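Local atomic coordinates of beta-1,4-mannanase (Aplysia kurodai, PDB entry 3VUP), a protein that probably hydrolyses the beta-1,4-linked mannose backbone of plant and algal mannans, acting in the digestive fluid of the sea hare. Residues N22-S27 against W320-V325; K49-A54 against Y102-F107; Q76-G81 against Q130-S135; H64-T69 against N121-L126. All coordinates share one frame; numbering follows the deposited sequence. Where two conformers were deposited one is given.

Interaction 1: residues N22-S27 against W320-V325; sequences NLPWMS and WSWHLV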
# COMPACT_ATOMS: atom_id res chain seq x y z
N ASN A 22 -8.07 -2.53 -5.57
CA ASN A 22 -6.94 -1.90 -6.24
C ASN A 22 -7.34 -1.57 -7.66
O ASN A 22 -7.74 -2.48 -8.40
CB ASN A 22 -5.78 -2.89 -6.32
CG ASN A 22 -5.14 -3.18 -4.98
OD1 ASN A 22 -4.12 -2.60 -4.66
ND2 ASN A 22 -5.72 -4.10 -4.21
N LEU A 23 -7.23 -0.31 -8.05
CA LEU A 23 -7.56 0.10 -9.41
C LEU A 23 -6.99 -0.84 -10.49
O LEU A 23 -7.76 -1.35 -11.30
CB LEU A 23 -7.17 1.56 -9.63
CG LEU A 23 -7.52 2.16 -10.99
CD1 LEU A 23 -9.03 2.25 -11.15
CD2 LEU A 23 -6.86 3.52 -11.14
N PRO A 24 -5.67 -1.09 -10.52
CA PRO A 24 -4.59 -0.54 -9.67
C PRO A 24 -3.89 0.64 -10.33
O PRO A 24 -3.08 1.31 -9.69
CB PRO A 24 -3.63 -1.72 -9.53
CG PRO A 24 -3.95 -2.66 -10.65
CD PRO A 24 -5.14 -2.13 -11.41
N TRP A 25 -4.22 0.87 -11.60
CA TRP A 25 -3.69 1.95 -12.42
C TRP A 25 -4.61 2.00 -13.63
O TRP A 25 -5.43 1.10 -13.83
CB TRP A 25 -2.24 1.66 -12.87
CG TRP A 25 -2.06 0.30 -13.44
CD1 TRP A 25 -2.48 -0.15 -14.67
CD2 TRP A 25 -1.45 -0.81 -12.80
NE1 TRP A 25 -2.16 -1.47 -14.82
CE2 TRP A 25 -1.52 -1.91 -13.69
CE3 TRP A 25 -0.83 -1.00 -11.55
CZ2 TRP A 25 -1.00 -3.16 -13.37
CZ3 TRP A 25 -0.32 -2.25 -11.24
CH2 TRP A 25 -0.42 -3.32 -12.14
N MET A 26 -4.46 3.03 -14.44
CA MET A 26 -5.12 3.06 -15.74
C MET A 26 -4.07 2.84 -16.83
O MET A 26 -4.11 1.83 -17.54
CB MET A 26 -5.89 4.36 -15.94
CG MET A 26 -6.74 4.37 -17.21
SD MET A 26 -7.88 2.98 -17.38
CE MET A 26 -8.84 3.16 -15.88
N SER A 27 -3.12 3.76 -16.93
CA SER A 27 -1.91 3.57 -17.72
C SER A 27 -0.77 3.37 -16.73
O SER A 27 -0.36 4.32 -16.05
CB SER A 27 -1.65 4.78 -18.60
OG SER A 27 -2.72 4.97 -19.51
N TRP A 320 -9.19 -5.33 0.17
CA TRP A 320 -9.07 -4.70 -1.15
C TRP A 320 -8.71 -5.78 -2.16
O TRP A 320 -7.61 -6.35 -2.12
CB TRP A 320 -7.98 -3.62 -1.18
CG TRP A 320 -8.11 -2.54 -0.15
CD1 TRP A 320 -9.26 -2.04 0.38
CD2 TRP A 320 -7.04 -1.80 0.45
NE1 TRP A 320 -8.97 -1.05 1.29
CE2 TRP A 320 -7.62 -0.88 1.35
CE3 TRP A 320 -5.66 -1.84 0.32
CZ2 TRP A 320 -6.85 -0.00 2.11
CZ3 TRP A 320 -4.90 -0.97 1.08
CH2 TRP A 320 -5.49 -0.06 1.96
N SER A 321 -9.64 -6.08 -3.07
CA SER A 321 -9.36 -7.07 -4.11
C SER A 321 -8.43 -6.49 -5.20
O SER A 321 -8.25 -5.27 -5.30
CB SER A 321 -10.67 -7.58 -4.71
OG SER A 321 -11.47 -6.51 -5.18
N TRP A 322 -7.85 -7.38 -5.99
CA TRP A 322 -6.83 -7.01 -6.97
C TRP A 322 -7.36 -6.81 -8.40
O TRP A 322 -7.89 -7.73 -9.01
CB TRP A 322 -5.71 -8.06 -6.99
CG TRP A 322 -4.70 -7.75 -8.04
CD1 TRP A 322 -4.47 -8.47 -9.19
CD2 TRP A 322 -3.83 -6.61 -8.10
NE1 TRP A 322 -3.50 -7.85 -9.95
CE2 TRP A 322 -3.09 -6.71 -9.30
CE3 TRP A 322 -3.59 -5.53 -7.24
CZ2 TRP A 322 -2.13 -5.76 -9.67
CZ3 TRP A 322 -2.63 -4.58 -7.62
CH2 TRP A 322 -1.91 -4.71 -8.82
N HIS A 323 -7.17 -5.59 -8.91
CA HIS A 323 -7.35 -5.21 -10.32
C HIS A 323 -8.81 -5.00 -10.70
O HIS A 323 -9.40 -5.76 -11.47
CB HIS A 323 -6.64 -6.16 -11.29
CG HIS A 323 -6.11 -5.45 -12.49
ND1 HIS A 323 -6.90 -4.68 -13.32
CD2 HIS A 323 -4.85 -5.36 -12.97
CE1 HIS A 323 -6.14 -4.15 -14.26
NE2 HIS A 323 -4.89 -4.56 -14.08
N LEU A 324 -9.39 -3.93 -10.18
CA LEU A 324 -10.78 -3.60 -10.48
C LEU A 324 -10.98 -3.33 -11.96
O LEU A 324 -12.04 -3.65 -12.50
CB LEU A 324 -11.25 -2.40 -9.67
CG LEU A 324 -11.37 -2.62 -8.17
CD1 LEU A 324 -11.62 -1.29 -7.48
CD2 LEU A 324 -12.48 -3.62 -7.84
N VAL A 325 -10.01 -2.72 -12.63
CA VAL A 325 -10.20 -2.42 -14.04
C VAL A 325 -10.49 -3.68 -14.85
O VAL A 325 -11.39 -3.69 -15.68
CB VAL A 325 -8.99 -1.65 -14.61
CG1 VAL A 325 -9.02 -1.63 -16.13
CG2 VAL A 325 -8.99 -0.23 -14.07
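The contact closes the TIM barrel at its seam, where the chain leaving the first strand (18-22) lies beside the end of the last (318-322) and the start of helix 324-338. Asn-22 grips the Ser-321 carbonyl twice: its backbone N bonds nearly along the C=O axis at 2.8 Å to Ser-321 O, and its ND2 reaches the same Ser-321 O at 3.0 Å from above the carbonyl plane. ND2 also donates to Gly-292 O, and OD1 is bonded to Arg-60. An alanine in place of Asn-22 would remove these amide bonds and would probably loosen the seam between strands. Asn-22 O takes Leu-324 N at 2.8 Å, and Leu-23 O takes Val-325 N at 3.0 Å, so two carbonyls receive N-H groups of the first helical turn; His-323, the N-cap, covers Gln-326 N with ND1. Pro-24, after a cis peptide, sets CD squarely over the His-323 ring, 3.4 Å from its centroid, and CG over the face of the Trp-322 six-membered ring. Trp-322 and His-323 each turn an edge to the face of Trp-25, their planes at 73° and 83° to it. A bound Tris molecule beside Trp-322 suggests a pocket. Leu-23 and Leu-324 pack onto Met-59 of strand 58-65, Met-26 lies on helix 36-53, and Trp-322 meets Glu-293, which ends the adjacent strand 289-293, and Trp-295 edge-to-face.

Interaction 2: residues K49-A54 against Y102-F107; sequences KKLHDA and YNILVF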
# COMPACT_ATOMS: atom_id res chain seq x y z
N LYS A 49 -16.81 5.70 -9.64
CA LYS A 49 -18.27 5.62 -9.60
C LYS A 49 -18.74 4.18 -9.45
O LYS A 49 -19.60 3.89 -8.62
CB LYS A 49 -18.88 6.24 -10.85
CG LYS A 49 -20.40 6.21 -10.83
CD LYS A 49 -20.98 6.86 -12.07
CE LYS A 49 -22.47 7.14 -11.90
NZ LYS A 49 -23.24 5.89 -11.68
N LYS A 50 -18.19 3.28 -10.26
CA LYS A 50 -18.58 1.87 -10.18
C LYS A 50 -18.30 1.28 -8.80
O LYS A 50 -19.11 0.53 -8.26
CB LYS A 50 -17.89 1.04 -11.26
CG LYS A 50 -18.42 1.33 -12.65
CD LYS A 50 -17.83 0.39 -13.69
CE LYS A 50 -16.35 0.66 -13.89
NZ LYS A 50 -15.78 -0.15 -15.01
N LEU A 51 -17.15 1.63 -8.24
CA LEU A 51 -16.79 1.14 -6.92
C LEU A 51 -17.76 1.65 -5.85
O LEU A 51 -18.23 0.88 -5.01
CB LEU A 51 -15.36 1.56 -6.58
CG LEU A 51 -14.88 1.18 -5.18
CD1 LEU A 51 -14.90 -0.34 -5.00
CD2 LEU A 51 -13.48 1.73 -4.95
N HIS A 52 -18.05 2.94 -5.88
CA HIS A 52 -19.01 3.51 -4.95
C HIS A 52 -20.40 2.88 -5.10
O HIS A 52 -21.05 2.53 -4.11
CB HIS A 52 -19.13 5.02 -5.17
CG HIS A 52 -20.30 5.62 -4.46
ND1 HIS A 52 -20.36 5.73 -3.09
CD2 HIS A 52 -21.47 6.11 -4.93
CE1 HIS A 52 -21.51 6.28 -2.75
NE2 HIS A 52 -22.20 6.52 -3.85
N ASP A 53 -20.86 2.76 -6.33
CA ASP A 53 -22.18 2.20 -6.59
C ASP A 53 -22.29 0.76 -6.07
O ASP A 53 -23.36 0.32 -5.67
CB ASP A 53 -22.52 2.27 -8.08
CG ASP A 53 -22.77 3.70 -8.55
OD1 ASP A 53 -22.97 4.58 -7.70
OD2 ASP A 53 -22.78 3.92 -9.78
N ALA A 54 -21.17 0.03 -6.08
CA ALA A 54 -21.15 -1.33 -5.58
C ALA A 54 -21.07 -1.40 -4.05
O ALA A 54 -21.19 -2.48 -3.48
CB ALA A 54 -20.00 -2.10 -6.19
N TYR A 102 -17.34 10.64 -4.78
CA TYR A 102 -17.88 9.29 -4.75
C TYR A 102 -17.74 8.61 -3.39
O TYR A 102 -17.93 7.40 -3.28
CB TYR A 102 -17.22 8.44 -5.86
CG TYR A 102 -17.48 9.03 -7.22
CD1 TYR A 102 -18.71 8.86 -7.84
CD2 TYR A 102 -16.52 9.80 -7.86
CE1 TYR A 102 -18.96 9.43 -9.07
CE2 TYR A 102 -16.76 10.36 -9.09
CZ TYR A 102 -17.98 10.17 -9.69
OH TYR A 102 -18.24 10.73 -10.92
N ASN A 103 -17.41 9.39 -2.36
CA ASN A 103 -17.26 8.83 -1.02
C ASN A 103 -16.29 7.65 -0.99
O ASN A 103 -16.57 6.60 -0.39
CB ASN A 103 -18.63 8.45 -0.44
CG ASN A 103 -19.45 9.67 -0.08
OD1 ASN A 103 -18.91 10.72 0.25
ND2 ASN A 103 -20.77 9.53 -0.13
N ILE A 104 -15.14 7.84 -1.63
CA ILE A 104 -14.09 6.84 -1.65
C ILE A 104 -12.83 7.39 -1.00
O ILE A 104 -12.33 8.45 -1.37
CB ILE A 104 -13.76 6.40 -3.09
CG1 ILE A 104 -14.98 5.80 -3.79
CG2 ILE A 104 -12.58 5.43 -3.10
CD1 ILE A 104 -15.51 4.54 -3.17
N LEU A 105 -12.32 6.65 -0.02
CA LEU A 105 -11.01 6.90 0.57
C LEU A 105 -9.91 6.34 -0.33
O LEU A 105 -9.98 5.19 -0.77
CB LEU A 105 -10.92 6.23 1.94
CG LEU A 105 -11.84 6.81 3.02
CD1 LEU A 105 -11.98 5.81 4.16
CD2 LEU A 105 -11.30 8.13 3.53
N VAL A 106 -8.90 7.16 -0.59
CA VAL A 106 -7.84 6.82 -1.51
C VAL A 106 -6.56 6.43 -0.78
O VAL A 106 -6.17 7.09 0.19
CB VAL A 106 -7.55 8.02 -2.43
CG1 VAL A 106 -6.47 7.68 -3.44
CG2 VAL A 106 -8.79 8.41 -3.14
N PHE A 107 -5.93 5.36 -1.26
CA PHE A 107 -4.66 4.89 -0.72
C PHE A 107 -3.64 4.85 -1.85
O PHE A 107 -3.48 3.84 -2.52
CB PHE A 107 -4.86 3.51 -0.07
CG PHE A 107 -5.81 3.55 1.09
CD1 PHE A 107 -5.35 3.69 2.38
CD2 PHE A 107 -7.18 3.49 0.89
CE1 PHE A 107 -6.23 3.76 3.45
CE2 PHE A 107 -8.07 3.55 1.96
CZ PHE A 107 -7.59 3.69 3.24
O HOH W 1 -18.58 4.95 -1.10
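The last turn of helix 36-53 passes the loop leading from helix 88-101 into strand 105-112, closest at His-52 and Tyr-102, whose CA atoms are 5.9 Å apart. That loop turns through Asn-103, whose positive phi (53°) makes it the C-prime residue of a Schellman motif, with Ile-104 N bonded to Ala-99 O. The Tyr-102 ring lies alongside the helix: Lys-49 N sits over one face near the rim, and Lys-49 CB touches Tyr-102 CE1 at 3.7 Å, while the phenol OH is hydrogen-bonded directly to Glu-45 of the same helix. Lys-49 runs extended and bends only at its last torsion, bringing NZ to the syn lone pair of Asp-53 OD2 at 2.8 Å, a salt bridge. Deeper in, Leu-51 CD2 meets Ile-104 CD1 at 3.9 Å, and both residues rest on Met-59 of the barrel. His-52 holds CG anti to its backbone N (chi1 167°), which lays the imidazole beside the loop. A water in the ring plane bonds His-52 ND1 at 2.8 Å and donates to Asn-103 O at 2.7 Å. An alanine in place of His-52 would remove the ring and would probably leave this water less firmly held. Tyr-102 O lies 3.0 Å from His-52 ND1 at an angle too poor for a hydrogen bond, so His-52 is linked to the loop through water, outside an apolar layer against the sheet.

Interaction 3: residues Q76-G81 against Q130-S135; sequences QGFVTG and QHKLQS. With SO4 (sulfate ion), chain J; SO4 (sulfate ion), chain H.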
# COMPACT_ATOMS: atom_id res chain seq x y z
N GLN A 76 21.69 11.99 -13.06
CA GLN A 76 22.50 11.39 -12.00
C GLN A 76 21.65 10.59 -11.01
O GLN A 76 22.18 9.91 -10.13
CB GLN A 76 23.32 12.45 -11.27
CG GLN A 76 24.43 13.08 -12.10
CD GLN A 76 23.91 14.03 -13.16
OE1 GLN A 76 23.00 14.83 -12.91
NE2 GLN A 76 24.47 13.96 -14.36
N GLY A 77 20.33 10.66 -11.15
CA GLY A 77 19.43 9.90 -10.29
C GLY A 77 18.94 10.65 -9.07
O GLY A 77 18.31 10.05 -8.18
N PHE A 78 19.21 11.95 -9.00
CA PHE A 78 18.63 12.78 -7.95
C PHE A 78 17.28 13.30 -8.41
O PHE A 78 17.08 13.53 -9.60
CB PHE A 78 19.55 13.94 -7.59
CG PHE A 78 20.81 13.51 -6.89
CD1 PHE A 78 20.90 13.55 -5.51
CD2 PHE A 78 21.89 13.05 -7.62
CE1 PHE A 78 22.05 13.15 -4.87
CE2 PHE A 78 23.05 12.65 -6.98
CZ PHE A 78 23.13 12.70 -5.60
N VAL A 79 16.36 13.48 -7.48
CA VAL A 79 15.03 13.97 -7.80
C VAL A 79 15.02 15.49 -7.89
O VAL A 79 15.56 16.17 -7.01
CB VAL A 79 14.00 13.45 -6.78
CG1 VAL A 79 12.65 14.10 -6.99
CG2 VAL A 79 13.91 11.94 -6.88
N THR A 80 14.41 16.02 -8.95
CA THR A 80 14.34 17.47 -9.15
C THR A 80 13.01 18.08 -8.76
O THR A 80 12.93 19.28 -8.50
CB THR A 80 14.63 17.85 -10.62
OG1 THR A 80 13.64 17.28 -11.48
CG2 THR A 80 16.00 17.37 -11.03
N GLY A 81 11.96 17.27 -8.72
CA GLY A 81 10.63 17.77 -8.42
C GLY A 81 9.61 16.66 -8.58
O GLY A 81 9.96 15.54 -8.94
N GLN A 130 21.57 7.54 0.37
CA GLN A 130 20.86 8.42 1.29
C GLN A 130 20.65 9.83 0.74
O GLN A 130 19.63 10.46 1.00
CB GLN A 130 21.59 8.50 2.64
CG GLN A 130 21.59 7.22 3.44
CD GLN A 130 22.15 7.41 4.85
OE1 GLN A 130 22.08 6.51 5.68
NE2 GLN A 130 22.70 8.58 5.11
N HIS A 131 21.62 10.32 -0.03
CA HIS A 131 21.48 11.65 -0.60
C HIS A 131 20.42 11.70 -1.68
O HIS A 131 19.66 12.68 -1.77
CB HIS A 131 22.83 12.15 -1.12
CG HIS A 131 23.89 12.20 -0.07
ND1 HIS A 131 23.84 13.08 0.99
CD2 HIS A 131 25.01 11.46 0.10
CE1 HIS A 131 24.90 12.89 1.76
NE2 HIS A 131 25.62 11.91 1.25
N LYS A 132 20.35 10.66 -2.49
CA LYS A 132 19.29 10.57 -3.49
C LYS A 132 17.92 10.48 -2.83
O LYS A 132 16.98 11.17 -3.22
CB LYS A 132 19.56 9.43 -4.47
CG LYS A 132 20.82 9.67 -5.30
CD LYS A 132 21.08 8.55 -6.29
CE LYS A 132 22.34 8.83 -7.10
NZ LYS A 132 22.59 7.77 -8.12
N LEU A 133 17.80 9.63 -1.81
CA LEU A 133 16.55 9.53 -1.07
C LEU A 133 16.13 10.88 -0.48
O LEU A 133 14.96 11.26 -0.57
CB LEU A 133 16.67 8.48 0.03
CG LEU A 133 15.42 8.29 0.89
CD1 LEU A 133 14.19 7.98 0.03
CD2 LEU A 133 15.67 7.19 1.90
N GLN A 134 17.08 11.60 0.12
CA GLN A 134 16.73 12.90 0.68
C GLN A 134 16.21 13.87 -0.39
O GLN A 134 15.31 14.66 -0.12
CB GLN A 134 17.89 13.52 1.46
CG GLN A 134 17.46 14.67 2.37
CD GLN A 134 16.45 14.26 3.44
OE1 GLN A 134 16.56 13.19 4.05
NE2 GLN A 134 15.45 15.11 3.66
N SER A 135 16.76 13.80 -1.60
CA SER A 135 16.25 14.63 -2.69
C SER A 135 14.81 14.27 -3.07
O SER A 135 14.01 15.16 -3.34
CB SER A 135 17.18 14.64 -3.92
OG SER A 135 17.12 13.44 -4.67
S SO4 J . 28.15 9.49 1.75
O1 SO4 J . 27.88 10.73 2.49
O2 SO4 J . 26.88 8.89 1.34
O3 SO4 J . 28.96 9.79 0.57
O4 SO4 J . 28.86 8.55 2.61
S SO4 H . 14.22 15.73 7.43
O1 SO4 H . 14.67 15.28 6.11
O2 SO4 H . 14.49 14.70 8.44
O3 SO4 H . 14.93 16.95 7.80
O4 SO4 H . 12.79 16.01 7.38
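The chain around Phe-78 and Val-79 runs along the first turns of helix 130-147, with the CA atoms of Phe-78 and Lys-132 5.0 Å apart. It belongs to a small antiparallel hairpin, strands 72-73 and 79-81, inserted after the second barrel strand and laid against that helix at the protein surface. Lys-132 carries much of the contact. Its chain is extended beyond CG and crosses the Phe-78 ring at about a right angle, CG centred over one face at 3.7 Å from the ring centroid, a CH-pi contact. Lys-132 NZ then donates a hydrogen bond to Gln-76 O at 3.0 Å, nearly along the C=O axis. Gly-77 lies beside this ammonium group with phi at 93°, where a side chain would crowd both Lys-132 NZ and the carbonyl of Gln-76. His-131 CB touches Phe-78 CE1 at 4.0 Å, while its imidazole leads outward and donates from NE2 to O1 of one sulfate ion (chain J); Gln-134 NE2 makes a more bent bond to a second sulfate (chain H), both probably from the crystallisation liquor. Val-79 packs on Tyr-136 and Ala-140, further along the helix, and on Phe-73 of the partner strand. Ser-135 holds OG in the crowded position between its N and carbonyl carbon (chi1 75°); there Ser-135 OG donates to a lone pair of Lys-132 O at 2.7 Å and accepts Val-79 N at 2.9 Å.

Interaction 4: residues H64-T69 against N121-L126; sequences HIQGET and NRLDGL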
# COMPACT_ATOMS: atom_id res chain seq x y z
N HIS A 64 4.10 6.41 -8.46
CA HIS A 64 5.40 6.47 -9.14
C HIS A 64 5.79 5.13 -9.75
O HIS A 64 6.38 5.08 -10.84
CB HIS A 64 6.54 6.88 -8.20
CG HIS A 64 6.30 8.12 -7.38
ND1 HIS A 64 5.81 9.30 -7.90
CD2 HIS A 64 6.58 8.36 -6.08
CE1 HIS A 64 5.77 10.21 -6.93
NE2 HIS A 64 6.24 9.67 -5.83
N ILE A 65 5.52 4.06 -9.01
CA ILE A 65 5.84 2.68 -9.38
C ILE A 65 7.36 2.48 -9.34
O ILE A 65 7.90 2.25 -8.26
CB ILE A 65 5.12 2.23 -10.67
CG1 ILE A 65 3.62 2.55 -10.52
CG2 ILE A 65 5.32 0.75 -10.90
CD1 ILE A 65 2.72 1.89 -11.53
N GLN A 66 8.05 2.60 -10.47
CA GLN A 66 9.51 2.57 -10.43
C GLN A 66 10.13 3.82 -11.05
O GLN A 66 11.28 3.81 -11.50
CB GLN A 66 10.06 1.28 -11.03
CG GLN A 66 9.56 0.08 -10.24
CD GLN A 66 10.21 -1.24 -10.60
OE1 GLN A 66 10.43 -1.55 -11.78
NE2 GLN A 66 10.50 -2.05 -9.58
N GLY A 67 9.39 4.92 -11.04
CA GLY A 67 9.91 6.20 -11.49
C GLY A 67 9.86 6.41 -12.99
O GLY A 67 10.62 7.21 -13.52
N GLU A 68 8.96 5.70 -13.66
CA GLU A 68 8.81 5.82 -15.11
C GLU A 68 8.52 7.25 -15.55
O GLU A 68 9.09 7.73 -16.55
CB GLU A 68 7.70 4.89 -15.60
CG GLU A 68 8.05 3.40 -15.61
CD GLU A 68 7.96 2.68 -14.27
OE1 GLU A 68 8.20 1.46 -14.29
OE2 GLU A 68 7.65 3.30 -13.22
N THR A 69 7.64 7.94 -14.83
CA THR A 69 7.30 9.32 -15.16
C THR A 69 7.30 10.29 -13.99
O THR A 69 7.56 11.47 -14.17
CB THR A 69 5.96 9.45 -15.93
OG1 THR A 69 4.89 8.99 -15.11
CG2 THR A 69 6.00 8.67 -17.22
N ASN A 121 17.86 2.84 -13.13
CA ASN A 121 18.16 2.53 -11.73
C ASN A 121 17.75 3.64 -10.78
O ASN A 121 18.42 3.95 -9.80
CB ASN A 121 19.64 2.20 -11.57
CG ASN A 121 20.09 1.09 -12.50
OD1 ASN A 121 19.44 0.05 -12.61
ND2 ASN A 121 21.20 1.31 -13.19
N ARG A 122 16.61 4.25 -11.10
CA ARG A 122 16.11 5.40 -10.39
C ARG A 122 15.59 5.03 -9.00
O ARG A 122 15.95 5.67 -8.00
CB ARG A 122 15.00 6.07 -11.19
CG ARG A 122 15.48 6.74 -12.44
CD ARG A 122 14.33 7.21 -13.30
NE ARG A 122 14.83 7.83 -14.52
CZ ARG A 122 14.09 8.11 -15.59
NH1 ARG A 122 12.79 7.84 -15.59
NH2 ARG A 122 14.65 8.67 -16.65
N LEU A 123 14.78 3.99 -8.93
CA LEU A 123 14.33 3.49 -7.63
C LEU A 123 15.50 2.92 -6.85
O LEU A 123 15.63 3.18 -5.65
CB LEU A 123 13.23 2.44 -7.81
CG LEU A 123 12.75 1.73 -6.54
CD1 LEU A 123 12.29 2.73 -5.49
CD2 LEU A 123 11.63 0.73 -6.87
N ASP A 124 16.36 2.18 -7.53
CA ASP A 124 17.53 1.58 -6.92
C ASP A 124 18.37 2.62 -6.16
O ASP A 124 18.81 2.38 -5.03
CB ASP A 124 18.35 0.89 -8.00
CG ASP A 124 19.54 0.13 -7.44
OD1 ASP A 124 19.33 -0.95 -6.85
OD2 ASP A 124 20.68 0.59 -7.62
N GLY A 125 18.58 3.78 -6.78
CA GLY A 125 19.37 4.83 -6.16
C GLY A 125 18.74 5.41 -4.91
O GLY A 125 19.44 5.80 -3.97
N LEU A 126 17.41 5.50 -4.89
CA LEU A 126 16.72 5.99 -3.70
C LEU A 126 16.85 5.01 -2.54
O LEU A 126 16.90 5.41 -1.37
CB LEU A 126 15.25 6.24 -3.99
CG LEU A 126 14.93 7.25 -5.09
CD1 LEU A 126 13.43 7.46 -5.14
CD2 LEU A 126 15.65 8.57 -4.86
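Asn-121 stands at the N-cap position of helix 122-128, yet its side chain makes no capping bond; Asp-118 instead accepts the N-H groups of Leu-123 and Asp-124. Asn-121 O starts the helical bonding, accepting Gly-125 N at 3.0 Å. Arg-122 follows with CG anti to its carbonyl carbon (chi1 -70°) and the chain extended from CG to NE, which carries the guanidinium alongside the turn after strand 58-65. There Arg-122 NH1 donates to Gly-67 O at 3.1 Å; NH1 lies in the carbonyl plane and the oxygen meets the edge of the guanidinium, near its plane. The bond is somewhat bent, at 148°, and Glu-68 O lies at the same edge. Two conformers were deposited for this arginine. Gly-67 turns with phi 83°, and a beta carbon there would press on the Gln-66 carbonyl and face Arg-122 CB. The turn is braced from within: Gly-67 N bonds His-64 O at 3.0 Å, and Glu-68 OE2 accepts Gln-66 N at 2.9 Å through its syn lone pair. Leu-123 brings CD2 against Gln-66 CG at 4.0 Å, and just as near Gln-66 NE2. This buried amide is well satisfied, NE2 donating to Asn-112 O and Val-115 O and OE1 accepting Gln-117 N, so the leucine packs on a group held in place. Leu-126 and Leu-123 both touch Trp-111 of strand 105-112 and Phe-203 of helix 197-214; Leu-126 also touches Tyr-136 of helix 130-147.

In the fold
Interactions 1 and 4 are buried, interaction 2 is partly so and interaction 3 lies at the surface. Interactions 1, 2 and 4 all reach the eight-stranded barrel; the first two touch, Trp-320 packing on Phe-107 and Leu-324 on Leu-51. Interactions 3 and 4 lie side by side, centres 11 Å apart, joined where Leu-126 of helix 122-128 meets Lys-132 of helix 130-147 and Val-79 of the hairpin. The chemistry changes with place: backbone bonds and an aromatic cluster at the barrel seam, a bridging water over apolar packing at the helix end, an arginine-carbonyl bond at the buried turn, and lysine and serine bonds outside.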